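Local coordinates for protein ribonuclease J (Methanolobus psychrophilus R15, PDB 5HAB) that probably degrades RNA as an exoribonuclease of the metallo-beta-lactamase/beta-CASP family, and is held here in complex with an RNA strand, at residues Ala268-Val274 against Ser294-Val299; Ile287-Arg293 against Asn313-Ser319; Ile330-Lys335 against Phe363-Asp369. The protein carries 1 engineered substitution. All blocks are in the same frame, centred on the assembly; numbering follows the deposited sequence.

Contact 1 (Ala268-Val274 against Ser294-Val299); sequences ASHIARV and SMERYV. With nucleotides of chain D.
Ala268 sits against the start of helix 293-304, its methyl carbon pointed at the helix and its carbonyl oxygen lying beside the CB of Tyr298. Ala268 CB comes 3.5 Å from Ser294 OG and also meets the Met295 sulfur and the Tyr298 ring, while Ala268 O is 3.3 Å from Tyr298 CB. The tyrosine leaves its helix with CG anti to the carbonyl carbon (chi1 -73°), which lays the ring beside Ser269. The Ser269 methylene lies over one ring face in a CH-pi contact, Ser269 CB standing 4.1 Å from the centroid of the Tyr298 ring and 27° off its normal. Met295 bends at chi2 and brings SD and CE back over Ala268 CA. Farther along, Ile271 CD1 reaches Tyr298 O at 3.8 Å, and the valines approach tip to tip, Val274 CG1 lying 4.0 Å from Val299 CG2. No hydrogen bond crosses between the segments; the RNA spans them instead. Ser294 grips one phosphate oxygen of A5 of chain D twice: its N donates to OP2 of that nucleotide over 3.1 Å at 159°, and its OG donates to the same atom. Ser269 OG lies 3.0 Å from OP1 of A3 of chain D, and Ala268 CB and Ser294 OG border the phosphate of A4 of chain D. Two successive helix starts of the beta-CASP domain thus line the backbone of the bound strand. His270 is the N-cap of helix 271-283, whose Arg273 turns from this contact to form a salt bridge with Glu241 and a hydrogen bond with His406. Helix 128-138 packs on Ile271 and Tyr298, Tyr129 hydrogen-bonding Tyr298 O, while strand 262-266 supports Val274 through Thr266.

Contact 2 (Ile287-Arg293 against Asn313-Ser319); sequences IPVLLGR and NVEIYGS. With SO4 (sulfate ion), chain J; nucleotides of chain D.
Val289, Leu290 and Leu291 pair in parallel with Glu315, Ile316 and Tyr317, the two strands of a right-handed beta-alpha-beta unit whose crossover is helix 293-304. The rungs are Glu315 N to Pro288 O, Leu290 N to Glu315 O, Tyr317 N to Leu290 O and Gly292 N to Tyr317 O; the last is the least straight, with an N-H...O angle of 137°, where the strands give way to helix starts. On one face of the pair Val289 CG2 touches the Tyr317 ring at its edge, 3.9 Å from CE2. The Tyr317 hydroxyl donates to Glu315 OE2, a bond modelled so short that its exact length is doubtful, while OE1 forms a salt bridge with Lys329. On the other face Leu290 CD2 meets Ile316 CD1 at 4.2 Å. Gly292 has a backbone shape that suits a residue without a side chain, and its CA lies 3.2 Å from OP1 of A5 of chain D.

Arg293 carries the contact past the strand ends. Its CB touches O5' of A5 of chain D and, in a quite different direction, Gly318 O; CG, anti to the backbone N (chi1 -174°), starts a chain that bends twice. CD stays beside Gly318 O; NE then comes close to that oxygen at an angle too poor for a bond. CZ is 3.2 Å from Gly318 O, which stands over the middle of the guanidinium face, and Ser319 N lies over the same group nearer its rim. NH1 packs on Gly318 C and CA. At the guanidinium edge, Arg293 NH2 donates to O2 of a sulfate ion, probably from the crystallisation liquor, nearly straight at 168° but doubtfully short.

Contact 3 (Ile330-Lys335 against Phe363-Asp369); sequences IMEAGK and FKVETGD
Lys335 and Met331 reach from the end of helix 320-331 and the turn beyond it onto the Phe363 ring, the close-packed half of this contact. Met331 CE lies over one ring face, 3.7 Å from the Phe363 centroid and 18° off the normal, a CH-pi contact with SD farther out above the same face as a Met-aromatic pair. With CG anti to the backbone N (chi1 -173°) and bends at chi2 and chi3, the methionine curls its methyl onto the ring and up to Lys364 N. Ile330 CG2 touches the ring edge, and Lys335 CD passes Phe363 CZ at 3.4 Å.

Beyond the ring the lysine chain bends at chi3 and delivers its ammonium to a group of oxygens. NZ donates to Asp369 OD2 over 2.8 Å, meeting that oxygen on its syn side, and to Lys364 O over 3.0 Å, in the carbonyl plane. Glu366 N donates to the same Asp369 OD2 over 2.6 Å from the anti side, tilted 29° out of the carboxylate plane, which helps fix the carboxylate for the lysine.

The outer side is looser: the exposed Glu366 carboxylate adds a longer arm of the salt bridge, Lys335 NZ to Glu366 OE2 at 3.4 Å, and the exposed Lys364 side chain extends outward. Helix 352-357 backs the inner side, Ile356 meeting Phe363 and Val365. Lys335, Glu366 and Asp369 form a salt-bridge network at a type II beta turn, Glu366 to Asp369, that leads into strand 370-374 of the parallel beta-CASP sheet.

In the fold
Following the chain from the N terminus, strand 262-266 leads into 268-274, then helix 271-283, strand 287-291 and helix 293-304, where contact 1 closes its loop. Contact 2 opens inside that loop and closes beyond it, at edge strand 315-317, so the two cross. They also touch: Val299 CG1 lies 3.6 Å from Leu290 CD2, joining the crossover helix to its sheet. Helix 320-331 then carries the chain to contact 3, which opens after both have closed and closes just before strand 370-374. Ile330 CD1 packs 3.7 Å from Val289 CG1, connecting contacts 2 and 3, whereas contact 1 stays about 13 Å from contact 3 between nearest atoms.

Contact 1 (Ala268-Val274 against Ser294-Val299)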
# COMPACT_ATOMS: atom_id res chain seq x y z
N ALA B 268 -8.85 9.94 -26.00
CA ALA B 268 -9.32 10.30 -27.34
C ALA B 268 -9.17 9.12 -28.30
O ALA B 268 -9.95 8.97 -29.23
CB ALA B 268 -8.57 11.52 -27.86
N SER B 269 -8.18 8.28 -28.04
CA SER B 269 -7.92 7.12 -28.88
C SER B 269 -8.80 5.91 -28.56
O SER B 269 -8.80 4.93 -29.30
CB SER B 269 -6.45 6.71 -28.78
OG SER B 269 -6.08 6.45 -27.43
N HIS B 270 -9.53 5.96 -27.45
CA HIS B 270 -10.40 4.83 -27.10
C HIS B 270 -11.75 4.97 -27.79
O HIS B 270 -12.74 5.40 -27.18
CB HIS B 270 -10.58 4.70 -25.59
CG HIS B 270 -10.94 3.32 -25.14
ND1 HIS B 270 -11.64 2.44 -25.95
CD2 HIS B 270 -10.69 2.65 -23.99
CE1 HIS B 270 -11.81 1.30 -25.31
NE2 HIS B 270 -11.24 1.40 -24.12
N ILE B 271 -11.78 4.61 -29.06
CA ILE B 271 -12.92 4.86 -29.93
C ILE B 271 -14.18 4.10 -29.50
O ILE B 271 -15.29 4.63 -29.60
CB ILE B 271 -12.54 4.54 -31.40
CG1 ILE B 271 -11.32 5.37 -31.82
CG2 ILE B 271 -13.69 4.81 -32.33
CD1 ILE B 271 -11.52 6.87 -31.67
N ALA B 272 -14.02 2.87 -29.02
CA ALA B 272 -15.15 2.09 -28.52
C ALA B 272 -15.83 2.79 -27.35
O ALA B 272 -17.07 2.86 -27.26
CB ALA B 272 -14.70 0.70 -28.12
N ARG B 273 -15.00 3.33 -26.46
CA ARG B 273 -15.48 4.03 -25.28
C ARG B 273 -16.24 5.30 -25.66
O ARG B 273 -17.37 5.52 -25.20
CB ARG B 273 -14.31 4.39 -24.37
CG ARG B 273 -14.72 5.15 -23.13
CD ARG B 273 -15.22 4.21 -22.07
NE ARG B 273 -14.11 3.64 -21.31
CZ ARG B 273 -13.62 2.42 -21.52
NH1 ARG B 273 -14.16 1.66 -22.46
NH2 ARG B 273 -12.61 1.97 -20.80
N VAL B 274 -15.62 6.13 -26.49
CA VAL B 274 -16.23 7.37 -26.96
C VAL B 274 -17.56 7.08 -27.66
O VAL B 274 -18.55 7.79 -27.45
CB VAL B 274 -15.28 8.13 -27.90
CG1 VAL B 274 -15.99 9.33 -28.52
CG2 VAL B 274 -14.03 8.58 -27.14
N SER B 294 -7.43 16.62 -30.03
CA SER B 294 -7.17 15.19 -30.21
C SER B 294 -8.47 14.39 -30.35
O SER B 294 -8.48 13.34 -31.01
CB SER B 294 -6.34 14.65 -29.04
OG SER B 294 -7.09 14.65 -27.84
N MET B 295 -9.55 14.86 -29.73
CA MET B 295 -10.87 14.27 -29.97
C MET B 295 -11.21 14.36 -31.44
O MET B 295 -11.63 13.38 -32.05
CB MET B 295 -11.95 14.97 -29.14
CG MET B 295 -12.04 14.53 -27.69
SD MET B 295 -12.52 12.80 -27.49
CE MET B 295 -12.32 12.60 -25.72
N GLU B 296 -11.02 15.55 -32.01
CA GLU B 296 -11.31 15.79 -33.42
C GLU B 296 -10.43 14.90 -34.29
O GLU B 296 -10.92 14.27 -35.23
CB GLU B 296 -11.12 17.26 -33.77
CG GLU B 296 -11.54 17.62 -35.19
CD GLU B 296 -11.47 19.11 -35.46
OE1 GLU B 296 -10.46 19.74 -35.07
OE2 GLU B 296 -12.43 19.65 -36.06
N ARG B 297 -9.14 14.85 -33.96
CA ARG B 297 -8.19 14.01 -34.68
C ARG B 297 -8.63 12.54 -34.70
O ARG B 297 -9.00 12.02 -35.75
CB ARG B 297 -6.79 14.14 -34.05
CG ARG B 297 -5.70 13.30 -34.73
CD ARG B 297 -5.30 13.83 -36.10
NE ARG B 297 -4.57 15.10 -36.03
CZ ARG B 297 -3.25 15.20 -35.98
NH1 ARG B 297 -2.49 14.11 -36.00
NH2 ARG B 297 -2.67 16.39 -35.91
N TYR B 298 -8.61 11.90 -33.54
CA TYR B 298 -8.88 10.46 -33.45
C TYR B 298 -10.31 10.06 -33.82
O TYR B 298 -10.52 9.13 -34.61
CB TYR B 298 -8.55 9.94 -32.05
CG TYR B 298 -7.07 9.86 -31.74
CD1 TYR B 298 -6.35 8.71 -32.02
CD2 TYR B 298 -6.40 10.93 -31.17
CE1 TYR B 298 -5.00 8.62 -31.74
CE2 TYR B 298 -5.04 10.85 -30.88
CZ TYR B 298 -4.35 9.69 -31.18
OH TYR B 298 -3.00 9.60 -30.90
N VAL B 299 -11.29 10.74 -33.23
CA VAL B 299 -12.68 10.37 -33.45
C VAL B 299 -13.09 10.75 -34.86
O VAL B 299 -13.75 9.97 -35.55
CB VAL B 299 -13.61 11.00 -32.40
CG1 VAL B 299 -15.02 10.50 -32.57
CG2 VAL B 299 -13.10 10.69 -31.00
P A D 4 -4.97 12.92 -25.64
OP1 A D 4 -6.38 12.87 -25.16
OP2 A D 4 -4.67 12.59 -27.06
O5' A D 4 -4.37 14.36 -25.33
C5' A D 4 -5.18 15.37 -24.74
C4' A D 4 -4.36 16.54 -24.26
O4' A D 4 -2.98 16.14 -24.06
C3' A D 4 -4.27 17.73 -25.21
O3' A D 4 -5.43 18.54 -25.17
C2' A D 4 -3.00 18.43 -24.73
O2' A D 4 -3.26 19.23 -23.58
C1' A D 4 -2.13 17.24 -24.30
N9 A D 4 -1.12 16.87 -25.32
C8 A D 4 -1.20 15.87 -26.27
N7 A D 4 -0.13 15.78 -27.02
C5 A D 4 0.71 16.77 -26.54
C6 A D 4 2.00 17.19 -26.92
N6 A D 4 2.70 16.64 -27.92
N1 A D 4 2.56 18.21 -26.24
C2 A D 4 1.86 18.77 -25.24
N3 A D 4 0.64 18.47 -24.79
C4 A D 4 0.11 17.45 -25.49
P A D 5 -6.30 18.81 -26.50
OP1 A D 5 -7.62 19.34 -26.08
OP2 A D 5 -6.24 17.60 -27.36
O5' A D 5 -5.52 19.99 -27.23
C5' A D 5 -5.76 21.35 -26.89
C4' A D 5 -4.47 22.10 -26.69
O4' A D 5 -3.37 21.16 -26.82
C3' A D 5 -4.21 23.21 -27.69
O3' A D 5 -3.43 24.24 -27.07
C2' A D 5 -3.38 22.51 -28.76
O2' A D 5 -2.56 23.36 -29.53
C1' A D 5 -2.55 21.53 -27.92
N9 A D 5 -2.19 20.31 -28.63
C8 A D 5 -3.05 19.37 -29.15
N7 A D 5 -2.45 18.37 -29.75
C5 A D 5 -1.10 18.67 -29.62
C6 A D 5 0.05 17.99 -30.04
N6 A D 5 0.03 16.83 -30.71
N1 A D 5 1.25 18.55 -29.75
C2 A D 5 1.27 19.71 -29.08
N3 A D 5 0.25 20.44 -28.63
C4 A D 5 -0.92 19.86 -28.94
P A D 3 -2.52 7.69 -26.24
OP1 A D 3 -3.56 8.12 -27.21
OP2 A D 3 -1.79 6.42 -26.46
O5' A D 3 -1.43 8.85 -26.12
C5' A D 3 -1.81 10.22 -26.12
C4' A D 3 -1.99 10.75 -24.72
O4' A D 3 -0.71 11.00 -24.09
C3' A D 3 -2.72 12.08 -24.60
O3' A D 3 -4.13 11.93 -24.69
C2' A D 3 -2.26 12.59 -23.24
O2' A D 3 -2.99 11.98 -22.19
C1' A D 3 -0.82 12.08 -23.19
N9 A D 3 0.17 13.12 -23.53
C8 A D 3 0.77 13.40 -24.74
N7 A D 3 1.62 14.40 -24.69
C5 A D 3 1.58 14.81 -23.36
C6 A D 3 2.25 15.83 -22.65
N6 A D 3 3.14 16.66 -23.20
N1 A D 3 1.98 15.96 -21.33
C2 A D 3 1.09 15.13 -20.77
N3 A D 3 0.40 14.14 -21.33
C4 A D 3 0.69 14.03 -22.64

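Contact 2 (Ile287-Arg293 against Asn313-Ser319)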
# COMPACT_ATOMS: atom_id res chain seq x y z
N ILE B 287 -27.17 16.65 -25.94
CA ILE B 287 -26.44 16.78 -27.19
C ILE B 287 -24.97 16.45 -26.96
O ILE B 287 -24.28 17.15 -26.22
CB ILE B 287 -26.58 18.20 -27.78
CG1 ILE B 287 -28.02 18.45 -28.23
CG2 ILE B 287 -25.61 18.41 -28.92
CD1 ILE B 287 -28.26 19.86 -28.74
N PRO B 288 -24.49 15.38 -27.61
CA PRO B 288 -23.09 14.98 -27.48
C PRO B 288 -22.15 15.94 -28.21
O PRO B 288 -22.17 15.99 -29.44
CB PRO B 288 -23.06 13.58 -28.10
CG PRO B 288 -24.20 13.57 -29.05
CD PRO B 288 -25.26 14.45 -28.45
N VAL B 289 -21.36 16.68 -27.46
CA VAL B 289 -20.40 17.62 -28.04
C VAL B 289 -18.97 17.23 -27.67
O VAL B 289 -18.62 17.19 -26.49
CB VAL B 289 -20.73 19.07 -27.63
CG1 VAL B 289 -21.22 19.12 -26.19
CG2 VAL B 289 -19.53 19.98 -27.84
N LEU B 290 -18.17 16.90 -28.67
CA LEU B 290 -16.78 16.50 -28.48
C LEU B 290 -15.84 17.70 -28.50
O LEU B 290 -15.83 18.47 -29.45
CB LEU B 290 -16.37 15.49 -29.55
CG LEU B 290 -16.71 14.00 -29.36
CD1 LEU B 290 -18.15 13.77 -28.94
CD2 LEU B 290 -16.43 13.26 -30.65
N LEU B 291 -15.04 17.86 -27.45
CA LEU B 291 -14.14 19.01 -27.33
C LEU B 291 -12.69 18.58 -27.18
O LEU B 291 -12.38 17.58 -26.53
CB LEU B 291 -14.53 19.89 -26.14
CG LEU B 291 -15.93 20.52 -26.11
CD1 LEU B 291 -16.91 19.62 -25.38
CD2 LEU B 291 -15.88 21.89 -25.46
N GLY B 292 -11.79 19.36 -27.79
CA GLY B 292 -10.37 19.07 -27.75
C GLY B 292 -9.84 18.68 -29.12
O GLY B 292 -10.52 18.00 -29.88
N ARG B 293 -8.61 19.11 -29.42
CA ARG B 293 -8.02 18.87 -30.74
C ARG B 293 -7.87 17.38 -31.03
O ARG B 293 -8.17 16.92 -32.14
CB ARG B 293 -6.66 19.57 -30.84
CG ARG B 293 -6.04 19.49 -32.23
CD ARG B 293 -6.82 20.33 -33.24
NE ARG B 293 -6.66 21.77 -32.99
CZ ARG B 293 -7.33 22.72 -33.64
NH1 ARG B 293 -8.22 22.39 -34.58
NH2 ARG B 293 -7.12 24.00 -33.35
N ASN B 313 -26.69 15.28 -34.59
CA ASN B 313 -26.53 16.43 -33.70
C ASN B 313 -25.15 16.51 -33.05
O ASN B 313 -24.88 17.44 -32.29
CB ASN B 313 -27.61 16.43 -32.62
CG ASN B 313 -27.64 15.15 -31.81
OD1 ASN B 313 -26.71 14.35 -31.85
ND2 ASN B 313 -28.72 14.95 -31.06
N VAL B 314 -24.28 15.54 -33.35
CA VAL B 314 -22.93 15.52 -32.78
C VAL B 314 -22.18 16.79 -33.17
O VAL B 314 -22.28 17.28 -34.29
CB VAL B 314 -22.15 14.25 -33.21
CG1 VAL B 314 -21.72 14.33 -34.66
CG2 VAL B 314 -20.94 14.06 -32.31
N GLU B 315 -21.44 17.35 -32.21
CA GLU B 315 -20.66 18.55 -32.46
C GLU B 315 -19.20 18.31 -32.10
O GLU B 315 -18.90 17.72 -31.06
CB GLU B 315 -21.22 19.74 -31.68
CG GLU B 315 -22.70 20.01 -31.93
CD GLU B 315 -23.21 21.26 -31.21
OE1 GLU B 315 -24.43 21.34 -30.94
OE2 GLU B 315 -22.39 22.16 -30.93
N ILE B 316 -18.30 18.75 -32.96
CA ILE B 316 -16.87 18.55 -32.75
C ILE B 316 -16.16 19.89 -32.89
O ILE B 316 -16.38 20.62 -33.85
CB ILE B 316 -16.31 17.50 -33.73
CG1 ILE B 316 -17.13 16.22 -33.66
CG2 ILE B 316 -14.85 17.21 -33.42
CD1 ILE B 316 -16.57 15.08 -34.47
N TYR B 317 -15.31 20.20 -31.91
CA TYR B 317 -14.58 21.47 -31.91
C TYR B 317 -13.13 21.26 -31.51
O TYR B 317 -12.84 20.66 -30.48
CB TYR B 317 -15.25 22.46 -30.95
CG TYR B 317 -16.70 22.73 -31.27
CD1 TYR B 317 -17.05 23.61 -32.29
CD2 TYR B 317 -17.71 22.10 -30.57
CE1 TYR B 317 -18.38 23.85 -32.59
CE2 TYR B 317 -19.04 22.34 -30.86
CZ TYR B 317 -19.37 23.21 -31.87
OH TYR B 317 -20.69 23.45 -32.16
N GLY B 318 -12.22 21.76 -32.35
CA GLY B 318 -10.80 21.57 -32.12
C GLY B 318 -10.05 22.81 -31.67
O GLY B 318 -9.06 22.71 -30.96
N SER B 319 -10.53 23.98 -32.08
CA SER B 319 -9.83 25.23 -31.76
C SER B 319 -10.30 25.84 -30.44
O SER B 319 -11.44 25.65 -30.03
CB SER B 319 -10.02 26.24 -32.89
OG SER B 319 -11.39 26.45 -33.17
S SO4 J . -5.37 26.23 -31.17
O1 SO4 J . -5.13 26.13 -29.73
O2 SO4 J . -5.49 24.89 -31.73
O3 SO4 J . -4.24 26.92 -31.79
O4 SO4 J . -6.59 26.98 -31.41
P A D 5 -6.30 18.81 -26.50
OP1 A D 5 -7.62 19.34 -26.08
OP2 A D 5 -6.24 17.60 -27.36
O5' A D 5 -5.52 19.99 -27.23
C5' A D 5 -5.76 21.35 -26.89
C4' A D 5 -4.47 22.10 -26.69
O4' A D 5 -3.37 21.16 -26.82
C3' A D 5 -4.21 23.21 -27.69
O3' A D 5 -3.43 24.24 -27.07
C2' A D 5 -3.38 22.51 -28.76
O2' A D 5 -2.56 23.36 -29.53
C1' A D 5 -2.55 21.53 -27.92
N9 A D 5 -2.19 20.31 -28.63
C8 A D 5 -3.05 19.37 -29.15
N7 A D 5 -2.45 18.37 -29.75
C5 A D 5 -1.10 18.67 -29.62
C6 A D 5 0.05 17.99 -30.04
N6 A D 5 0.03 16.83 -30.71
N1 A D 5 1.25 18.55 -29.75
C2 A D 5 1.27 19.71 -29.08
N3 A D 5 0.25 20.44 -28.63
C4 A D 5 -0.92 19.86 -28.94

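Contact 3 (Ile330-Lys335 against Phe363-Asp369)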
# COMPACT_ATOMS: atom_id res chain seq x y z
N ILE B 330 -23.23 26.26 -24.22
CA ILE B 330 -23.75 25.26 -23.31
C ILE B 330 -24.14 25.90 -21.98
O ILE B 330 -25.23 25.66 -21.45
CB ILE B 330 -22.73 24.13 -23.09
CG1 ILE B 330 -22.54 23.32 -24.38
CG2 ILE B 330 -23.16 23.23 -21.93
CD1 ILE B 330 -21.42 22.32 -24.31
N MET B 331 -23.24 26.73 -21.47
CA MET B 331 -23.43 27.39 -20.18
C MET B 331 -24.69 28.26 -20.18
O MET B 331 -25.38 28.35 -19.17
CB MET B 331 -22.20 28.24 -19.85
CG MET B 331 -22.21 28.86 -18.47
SD MET B 331 -22.54 27.65 -17.17
CE MET B 331 -21.26 26.45 -17.49
N GLU B 332 -24.98 28.88 -21.32
CA GLU B 332 -26.11 29.79 -21.43
C GLU B 332 -27.32 29.14 -22.09
O GLU B 332 -28.20 29.83 -22.60
CB GLU B 332 -25.70 31.04 -22.22
CG GLU B 332 -24.53 31.81 -21.62
CD GLU B 332 -24.06 32.94 -22.52
OE1 GLU B 332 -24.47 32.97 -23.70
OE2 GLU B 332 -23.27 33.78 -22.04
N ALA B 333 -27.37 27.81 -22.08
CA ALA B 333 -28.53 27.10 -22.61
C ALA B 333 -28.99 26.02 -21.65
O ALA B 333 -30.09 25.48 -21.78
CB ALA B 333 -28.20 26.50 -23.97
N GLY B 334 -28.15 25.71 -20.67
CA GLY B 334 -28.45 24.68 -19.71
C GLY B 334 -27.51 23.49 -19.84
O GLY B 334 -27.58 22.75 -20.82
N LYS B 335 -26.64 23.32 -18.85
CA LYS B 335 -25.70 22.21 -18.83
C LYS B 335 -26.41 20.87 -18.90
O LYS B 335 -25.85 19.88 -19.37
CB LYS B 335 -24.85 22.27 -17.56
CG LYS B 335 -24.04 23.54 -17.43
CD LYS B 335 -23.05 23.45 -16.30
CE LYS B 335 -23.66 23.85 -14.97
NZ LYS B 335 -22.60 24.24 -14.01
N PHE B 363 -17.35 28.05 -19.15
CA PHE B 363 -17.95 26.99 -18.36
C PHE B 363 -17.50 27.08 -16.91
O PHE B 363 -16.31 27.05 -16.61
CB PHE B 363 -17.59 25.61 -18.94
CG PHE B 363 -18.45 24.49 -18.44
CD1 PHE B 363 -18.25 23.95 -17.18
CD2 PHE B 363 -19.45 23.96 -19.24
CE1 PHE B 363 -19.04 22.92 -16.72
CE2 PHE B 363 -20.24 22.92 -18.78
CZ PHE B 363 -20.03 22.40 -17.52
N LYS B 364 -18.47 27.21 -16.02
CA LYS B 364 -18.19 27.22 -14.59
C LYS B 364 -18.83 26.00 -13.93
O LYS B 364 -20.05 25.79 -14.03
CB LYS B 364 -18.71 28.51 -13.94
CG LYS B 364 -17.85 29.74 -14.22
CD LYS B 364 -16.50 29.63 -13.53
CE LYS B 364 -15.71 30.93 -13.64
NZ LYS B 364 -14.48 30.90 -12.79
N VAL B 365 -18.01 25.18 -13.29
CA VAL B 365 -18.53 24.03 -12.56
C VAL B 365 -19.10 24.50 -11.23
O VAL B 365 -18.48 25.27 -10.49
CB VAL B 365 -17.45 22.94 -12.38
CG1 VAL B 365 -17.07 22.35 -13.73
CG2 VAL B 365 -16.23 23.50 -11.71
N GLU B 366 -20.31 24.05 -10.93
CA GLU B 366 -21.00 24.44 -9.71
C GLU B 366 -21.43 23.19 -8.93
O GLU B 366 -21.51 22.10 -9.50
CB GLU B 366 -22.19 25.34 -10.04
CG GLU B 366 -23.27 24.69 -10.89
CD GLU B 366 -24.25 25.70 -11.46
OE1 GLU B 366 -24.03 26.92 -11.26
OE2 GLU B 366 -25.22 25.29 -12.12
N THR B 367 -21.67 23.36 -7.63
CA THR B 367 -21.96 22.25 -6.72
C THR B 367 -22.97 21.26 -7.30
O THR B 367 -24.00 21.65 -7.86
CB THR B 367 -22.49 22.78 -5.37
OG1 THR B 367 -21.48 23.58 -4.75
CG2 THR B 367 -22.84 21.62 -4.43
N GLY B 368 -22.66 19.97 -7.19
CA GLY B 368 -23.54 18.94 -7.71
C GLY B 368 -23.10 18.40 -9.06
O GLY B 368 -23.38 17.24 -9.37
N ASP B 369 -22.44 19.24 -9.85
CA ASP B 369 -21.97 18.85 -11.19
C ASP B 369 -21.15 17.56 -11.16
O ASP B 369 -20.34 17.34 -10.27
CB ASP B 369 -21.14 19.98 -11.81
CG ASP B 369 -22.01 21.12 -12.34
OD1 ASP B 369 -23.17 20.85 -12.72
OD2 ASP B 369 -21.52 22.27 -12.39